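Local coordinates for hypothetical protein (Deinococcus radiodurans, PDB 1U5K) that probably takes part in DNA repair and in recombination by the RecF pathway, and carries a bound zinc ion, at residues 184-187 / 188-192; 194-197 / 198-202. All blocks are in the same frame, centred on the assembly; numbering follows the deposited sequence.

Contact 1 of 2, residues 184-187 / 188-192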
ATOM      1  N   PRO A 184      -6.650  29.937 -11.124  1.00 33.75           N
ATOM      2  CA  PRO A 184      -7.008  29.815 -12.540  1.00 33.69           C
ATOM      3  C   PRO A 184      -6.285  28.720 -13.335  1.00 33.09           C
ATOM      4  O   PRO A 184      -6.901  28.101 -14.201  1.00 33.82           O
ATOM      5  CB  PRO A 184      -6.693  31.201 -13.123  1.00 34.31           C
ATOM      6  CG  PRO A 184      -6.494  32.119 -11.972  1.00 35.03           C
ATOM      7  CD  PRO A 184      -6.285  31.310 -10.730  1.00 34.55           C
ATOM      8  N   ALA A 185      -4.990  28.510 -13.132  1.00 32.82           N
ATOM      9  CA  ALA A 185      -4.279  27.507 -13.926  1.00 31.81           C
ATOM     10  C   ALA A 185      -4.703  26.105 -13.470  1.00 30.66           C
ATOM     11  O   ALA A 185      -4.777  25.180 -14.278  1.00 31.26           O
ATOM     12  CB  ALA A 185      -2.767  27.682 -13.785  1.00 31.97           C
ATOM     13  N   VAL A 186      -4.980  25.942 -12.182  1.00 29.38           N
ATOM     14  CA  VAL A 186      -5.505  24.675 -11.677  1.00 28.98           C
ATOM     15  C   VAL A 186      -6.864  24.354 -12.276  1.00 28.58           C
ATOM     16  O   VAL A 186      -7.094  23.270 -12.810  1.00 27.73           O
ATOM     17  CB  VAL A 186      -5.512  24.688 -10.150  1.00 29.49           C
ATOM     18  CG1 VAL A 186      -6.310  23.534  -9.578  1.00 29.63           C
ATOM     19  CG2 VAL A 186      -4.083  24.722  -9.634  1.00 28.82           C
ATOM     20  N   LEU A 187      -7.748  25.345 -12.297  1.00 28.15           N
ATOM     21  CA  LEU A 187      -9.078  25.187 -12.852  1.00 28.37           C
ATOM     22  C   LEU A 187      -9.019  24.829 -14.321  1.00 27.64           C
ATOM     23  O   LEU A 187      -9.765  23.987 -14.816  1.00 25.89           O
ATOM     24  CB  LEU A 187      -9.914  26.466 -12.734  1.00 29.56           C
ATOM     25  CG  LEU A 187     -10.938  26.541 -11.611  1.00 33.11           C
ATOM     26  CD1 LEU A 187     -11.690  27.876 -11.748  1.00 33.73           C
ATOM     27  CD2 LEU A 187     -11.846  25.321 -11.624  1.00 32.66           C
ATOM     28  N   ASP A 188      -8.111  25.497 -15.019  1.00 27.25           N
ATOM     29  CA  ASP A 188      -8.012  25.263 -16.445  1.00 26.84           C
ATOM     30  C   ASP A 188      -7.558  23.834 -16.733  1.00 26.35           C
ATOM     31  O   ASP A 188      -8.052  23.160 -17.642  1.00 27.12           O
ATOM     32  CB  ASP A 188      -7.087  26.314 -17.056  1.00 27.84           C
ATOM     33  CG  ASP A 188      -6.622  25.931 -18.419  1.00 27.85           C
ATOM     34  OD1 ASP A 188      -5.461  25.479 -18.471  1.00 36.68           O
ATOM     35  OD2 ASP A 188      -7.333  25.970 -19.438  1.00 33.37           O
ATOM     36  N   PHE A 189      -6.586  23.373 -15.960  1.00 26.21           N
ATOM     37  CA  PHE A 189      -6.151  21.987 -16.060  1.00 26.04           C
ATOM     38  C   PHE A 189      -7.286  21.011 -15.784  1.00 25.82           C
ATOM     39  O   PHE A 189      -7.576  20.134 -16.590  1.00 25.58           O
ATOM     40  CB  PHE A 189      -4.984  21.700 -15.124  1.00 25.83           C
ATOM     41  CG  PHE A 189      -4.490  20.288 -15.231  1.00 26.26           C
ATOM     42  CD1 PHE A 189      -3.597  19.938 -16.222  1.00 30.32           C
ATOM     43  CD2 PHE A 189      -4.973  19.313 -14.370  1.00 29.62           C
ATOM     44  CE1 PHE A 189      -3.148  18.631 -16.302  1.00 32.79           C
ATOM     45  CE2 PHE A 189      -4.544  18.001 -14.471  1.00 28.26           C
ATOM     46  CZ  PHE A 189      -3.609  17.678 -15.411  1.00 29.57           C
ATOM     47  N   LEU A 190      -7.939  21.192 -14.647  1.00 25.77           N
ATOM     48  CA  LEU A 190      -9.015  20.299 -14.247  1.00 26.07           C
ATOM     49  C   LEU A 190     -10.127  20.218 -15.285  1.00 26.92           C
ATOM     50  O   LEU A 190     -10.621  19.127 -15.552  1.00 27.85           O
ATOM     51  CB  LEU A 190      -9.552  20.717 -12.880  1.00 25.47           C
ATOM     52  CG  LEU A 190      -8.628  20.507 -11.692  1.00 23.62           C
ATOM     53  CD1 LEU A 190      -9.293  21.009 -10.446  1.00 24.14           C
ATOM     54  CD2 LEU A 190      -8.125  19.104 -11.496  1.00 27.65           C
ATOM     55  N   ARG A 191     -10.471  21.338 -15.923  1.00 27.25           N
ATOM     56  CA  ARG A 191     -11.566  21.400 -16.874  1.00 27.08           C
ATOM     57  C   ARG A 191     -11.265  20.796 -18.234  1.00 28.38           C
ATOM     58  O   ARG A 191     -12.162  20.351 -18.947  1.00 28.50           O
ATOM     59  CB  ARG A 191     -12.042  22.845 -17.048  1.00 28.25           C
ATOM     60  CG  ARG A 191     -12.758  23.420 -15.841  1.00 25.88           C
ATOM     61  CD  ARG A 191     -13.064  24.898 -16.019  1.00 31.08           C
ATOM     62  NE  ARG A 191     -13.933  25.444 -14.995  1.00 29.72           N
ATOM     63  CZ  ARG A 191     -14.025  26.729 -14.679  1.00 33.09           C
ATOM     64  NH1 ARG A 191     -13.291  27.645 -15.286  1.00 32.67           N
ATOM     65  NH2 ARG A 191     -14.883  27.107 -13.749  1.00 36.94           N
ATOM     66  N   HIS A 192      -9.987  20.719 -18.573  1.00 28.36           N
ATOM     67  CA  HIS A 192      -9.598  20.372 -19.928  1.00 29.41           C
ATOM     68  C   HIS A 192      -8.609  19.220 -20.042  1.00 30.15           C
ATOM     69  O   HIS A 192      -8.402  18.727 -21.138  1.00 29.47           O
ATOM     70  CB  HIS A 192      -9.026  21.637 -20.565  1.00 31.12           C
ATOM     71  CG  HIS A 192     -10.022  22.756 -20.612  1.00 30.54           C
ATOM     72  ND1 HIS A 192     -11.207  22.643 -21.304  1.00 36.37           N
ATOM     73  CD2 HIS A 192     -10.038  23.976 -20.028  1.00 34.37           C
ATOM     74  CE1 HIS A 192     -11.904  23.756 -21.159  1.00 38.56           C
ATOM     75  NE2 HIS A 192     -11.214  24.583 -20.396  1.00 37.79           N
TER
HETATM   76  O   HOH W   1      -3.660  24.973 -16.772  1.00 31.03           O
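Leu187 and Arg191, one turn apart on the short helix 184-192 in the C-terminal region of RecO, meet through their side chains, alongside a run of four i to i+4 backbone bonds. Both methyls of Leu187 reach the arginine head. CD1 sits 3.6 Å above one face of the guanidinium plane, offset toward its rim, and lies 3.8 Å from Arg191 NH2; CD2 comes to 4.0 Å from Arg191 NE. With CG anti to the carbonyl carbon (chi1 -70°), the arginine starts back toward the preceding turn, and its extended chain brings the head to the leucine methyls. At its root, Arg191 N donates to Leu187 O over 3.0 Å. Beyond the pair, Glu162 touches both side chains and Pro161 O takes a weak hydrogen bond from Arg191 NH2, linking the helix to a loop of the zinc-bearing region; the arginine side chain is about 12 Å from the zinc ion. An alanine in place of Arg191 would probably leave the Leu187 methyls without their flat cover and Pro161 O without this donor. On another side of the helix, Val186 and Leu190 point the same way and both pack on Leu214 of helix 211-225. Asp188, whose OD2 is salt-bridged to Arg196 of the following loop, also shares a water with the preceding turn: the water donates to Asp188 OD1 and to Ala185 O, the latter at 2.7 Å.

Contact 2 of 2, residues 194-197 / 198-202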
ATOM      1  N   VAL A 194      -8.632  16.049 -19.437  1.00 33.46           N
ATOM      2  CA  VAL A 194      -9.108  14.834 -20.075  1.00 33.89           C
ATOM      3  C   VAL A 194      -9.208  14.901 -21.607  1.00 33.39           C
ATOM      4  O   VAL A 194      -8.870  13.928 -22.282  1.00 33.13           O
ATOM      5  CB  VAL A 194     -10.418  14.381 -19.418  1.00 34.20           C
ATOM      6  CG1 VAL A 194     -11.075  13.240 -20.184  1.00 36.47           C
ATOM      7  CG2 VAL A 194     -10.153  14.013 -17.977  1.00 35.85           C
ATOM      8  N   ARG A 195      -9.624  16.041 -22.154  1.00 33.53           N
ATOM      9  CA  ARG A 195      -9.879  16.214 -23.586  1.00 34.32           C
ATOM     10  C   ARG A 195      -8.653  16.704 -24.359  1.00 33.35           C
ATOM     11  O   ARG A 195      -8.382  16.283 -25.483  1.00 32.72           O
ATOM     12  CB  ARG A 195     -11.092  17.130 -23.782  1.00 35.24           C
ATOM     13  CG  ARG A 195     -11.181  17.930 -25.086  1.00 41.70           C
ATOM     14  CD  ARG A 195     -11.913  19.280 -24.954  1.00 49.82           C
ATOM     15  NE  ARG A 195     -11.231  20.334 -25.704  1.00 56.40           N
ATOM     16  CZ  ARG A 195     -10.457  21.296 -25.215  1.00 59.64           C
ATOM     17  NH1 ARG A 195     -10.241  21.464 -23.918  1.00 62.83           N
ATOM     18  NH2 ARG A 195      -9.902  22.153 -26.058  1.00 63.17           N
ATOM     19  N   ARG A 196      -7.892  17.601 -23.745  1.00 33.03           N
ATOM     20  CA  ARG A 196      -6.705  18.162 -24.370  1.00 33.24           C
ATOM     21  C   ARG A 196      -5.696  17.084 -24.726  1.00 32.55           C
ATOM     22  O   ARG A 196      -5.507  16.122 -23.970  1.00 31.28           O
ATOM     23  CB  ARG A 196      -6.009  19.067 -23.370  1.00 34.17           C
ATOM     24  CG  ARG A 196      -5.626  20.416 -23.891  1.00 38.53           C
ATOM     25  CD  ARG A 196      -5.291  21.339 -22.736  1.00 39.55           C
ATOM     26  NE  ARG A 196      -6.181  22.483 -22.755  1.00 40.25           N
ATOM     27  CZ  ARG A 196      -6.243  23.384 -21.796  1.00 37.27           C
ATOM     28  NH1 ARG A 196      -5.489  23.249 -20.718  1.00 37.97           N
ATOM     29  NH2 ARG A 196      -7.070  24.408 -21.932  1.00 38.76           N
ATOM     30  N   THR A 197      -5.031  17.256 -25.862  1.00 30.69           N
ATOM     31  CA  THR A 197      -3.943  16.349 -26.203  1.00 30.39           C
ATOM     32  C   THR A 197      -2.850  16.432 -25.144  1.00 29.64           C
ATOM     33  O   THR A 197      -2.638  17.472 -24.518  1.00 28.81           O
ATOM     34  CB  THR A 197      -3.352  16.661 -27.593  1.00 30.31           C
ATOM     35  OG1 THR A 197      -2.758  17.961 -27.550  1.00 31.62           O
ATOM     36  CG2 THR A 197      -4.429  16.733 -28.652  1.00 31.04           C
ATOM     37  N   VAL A 198      -2.137  15.332 -24.933  1.00 29.90           N
ATOM     38  CA  VAL A 198      -1.041  15.362 -23.976  1.00 30.43           C
ATOM     39  C   VAL A 198       0.093  16.284 -24.437  1.00 30.20           C
ATOM     40  O   VAL A 198       0.733  16.980 -23.651  1.00 29.53           O
ATOM     41  CB  VAL A 198      -0.577  13.944 -23.556  1.00 31.47           C
ATOM     42  CG1 VAL A 198      -1.748  13.109 -23.050  1.00 32.67           C
ATOM     43  CG2 VAL A 198       0.123  13.198 -24.662  1.00 32.05           C
ATOM     44  N   ARG A 199       0.323  16.346 -25.742  1.00 30.97           N
ATOM     45  CA  ARG A 199       1.284  17.315 -26.249  1.00 30.98           C
ATOM     46  C   ARG A 199       0.950  18.748 -25.853  1.00 30.40           C
ATOM     47  O   ARG A 199       1.774  19.441 -25.271  1.00 31.58           O
ATOM     48  CB  ARG A 199       1.369  17.205 -27.765  1.00 32.74           C
ATOM     49  CG  ARG A 199       2.489  18.033 -28.348  1.00 32.63           C
ATOM     50  CD  ARG A 199       2.845  17.435 -29.673  1.00 35.96           C
ATOM     51  NE  ARG A 199       3.797  18.293 -30.350  1.00 36.68           N
ATOM     52  CZ  ARG A 199       4.209  18.066 -31.586  1.00 36.51           C
ATOM     53  NH1 ARG A 199       3.762  17.012 -32.257  1.00 34.20           N
ATOM     54  NH2 ARG A 199       5.099  18.890 -32.112  1.00 35.29           N
ATOM     55  N   ALA A 200      -0.280  19.179 -26.089  1.00 30.84           N
ATOM     56  CA  ALA A 200      -0.760  20.483 -25.643  1.00 31.02           C
ATOM     57  C   ALA A 200      -0.574  20.723 -24.148  1.00 31.45           C
ATOM     58  O   ALA A 200      -0.082  21.776 -23.747  1.00 32.52           O
ATOM     59  CB  ALA A 200      -2.224  20.658 -26.031  1.00 31.67           C
ATOM     60  N   SER A 201      -0.931  19.757 -23.309  1.00 30.89           N
ATOM     61  CA  SER A 201      -0.751  19.896 -21.867  1.00 30.29           C
ATOM     62  C   SER A 201       0.697  19.991 -21.396  1.00 30.71           C
ATOM     63  O   SER A 201       0.991  20.735 -20.463  1.00 29.35           O
ATOM     64  CB  SER A 201      -1.457  18.752 -21.138  1.00 30.71           C
ATOM     65  OG  SER A 201      -2.856  18.932 -21.193  1.00 26.56           O
ATOM     66  N   PHE A 202       1.594  19.246 -22.031  1.00 33.28           N
ATOM     67  CA  PHE A 202       3.018  19.287 -21.705  1.00 35.00           C
ATOM     68  C   PHE A 202       3.595  20.687 -21.897  1.00 36.97           C
ATOM     69  O   PHE A 202       4.593  21.044 -21.272  1.00 36.49           O
ATOM     70  CB  PHE A 202       3.848  18.334 -22.573  1.00 34.57           C
ATOM     71  CG  PHE A 202       3.680  16.870 -22.283  1.00 33.63           C
ATOM     72  CD1 PHE A 202       4.227  15.951 -23.161  1.00 32.41           C
ATOM     73  CD2 PHE A 202       2.985  16.393 -21.181  1.00 33.87           C
ATOM     74  CE1 PHE A 202       4.094  14.588 -22.957  1.00 37.08           C
ATOM     75  CE2 PHE A 202       2.853  15.038 -20.967  1.00 35.21           C
ATOM     76  CZ  PHE A 202       3.418  14.120 -21.833  1.00 36.04           C
TER
HETATM   77  O   HOH W   2      -3.940  16.636 -21.703  1.00 35.19           O
HETATM   78  O   HOH W   3      -3.367  21.428 -19.814  1.00 38.31           O
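Ser201 OG is held between two waters that tie it to both ends of Arg196. One water lies 2.6 Å from Ser201 OG and is within hydrogen-bonding distance of Arg196 O, although it has more acceptors around it than protons to give; the other lies 2.9 Å from Ser201 OG and accepts from Arg196 NH1, meeting the guanidinium at its edge and in its plane. The serine hydroxyl lies beside its backbone N, opposite the carbonyl carbon (chi1 -72°), a setting that turns it back toward the residues before the helix. Between the two waters the aliphatic part of the arginine passes alongside, with Arg196 CD 3.8 Å from Ser201 OG and Arg196 CG 4.0 Å from the methyl CB of Ala200. Its NH2 forms a salt bridge with Asp188 OD2.

These contacts lie at the start of helix 198-203, where Thr197 is the N-cap. Its OG1 accepts from Ala200 N at 3.1 Å, with an N-H...O angle of 158°, and thus satisfies an amide of the first turn that has no preceding helical carbonyl to bond. The threonine hydroxyl stands between its backbone N and carbonyl carbon (chi1 64°), bringing it over that amide. One residue further on, Thr197 O receives Ser201 N at 3.1 Å and begins the regular helical bonding. Helix 129-141 packs against the turn: Val198 touches Met136 and Lys139, while Trp131 NE1 donates to Ser201 O. Lys139 NZ also reaches back to the loop, donating to the carbonyl oxygens of both Val194 and Arg196.

Contacts 1 and 2 follow in series along the chain, both in the C-terminal part of RecO, with centres 12 Å apart. Contact 1 occupies helix 184-192; contact 2 takes in the loop after it and most of the short helix 198-203. They are joined directly by a salt bridge, Asp188 OD2 to Arg196 NH2 at 3.0 Å, which spans from the first helix to the connecting loop. Helix 129-141 is common ground: Phe189 and Leu190 of contact 1 and Val198 and Ser201 of contact 2 all touch it. Both short helices thus pack against helix 129-141, with contact 1 also reaching toward the zinc-bearing region and contact 2 lying away from the zinc site.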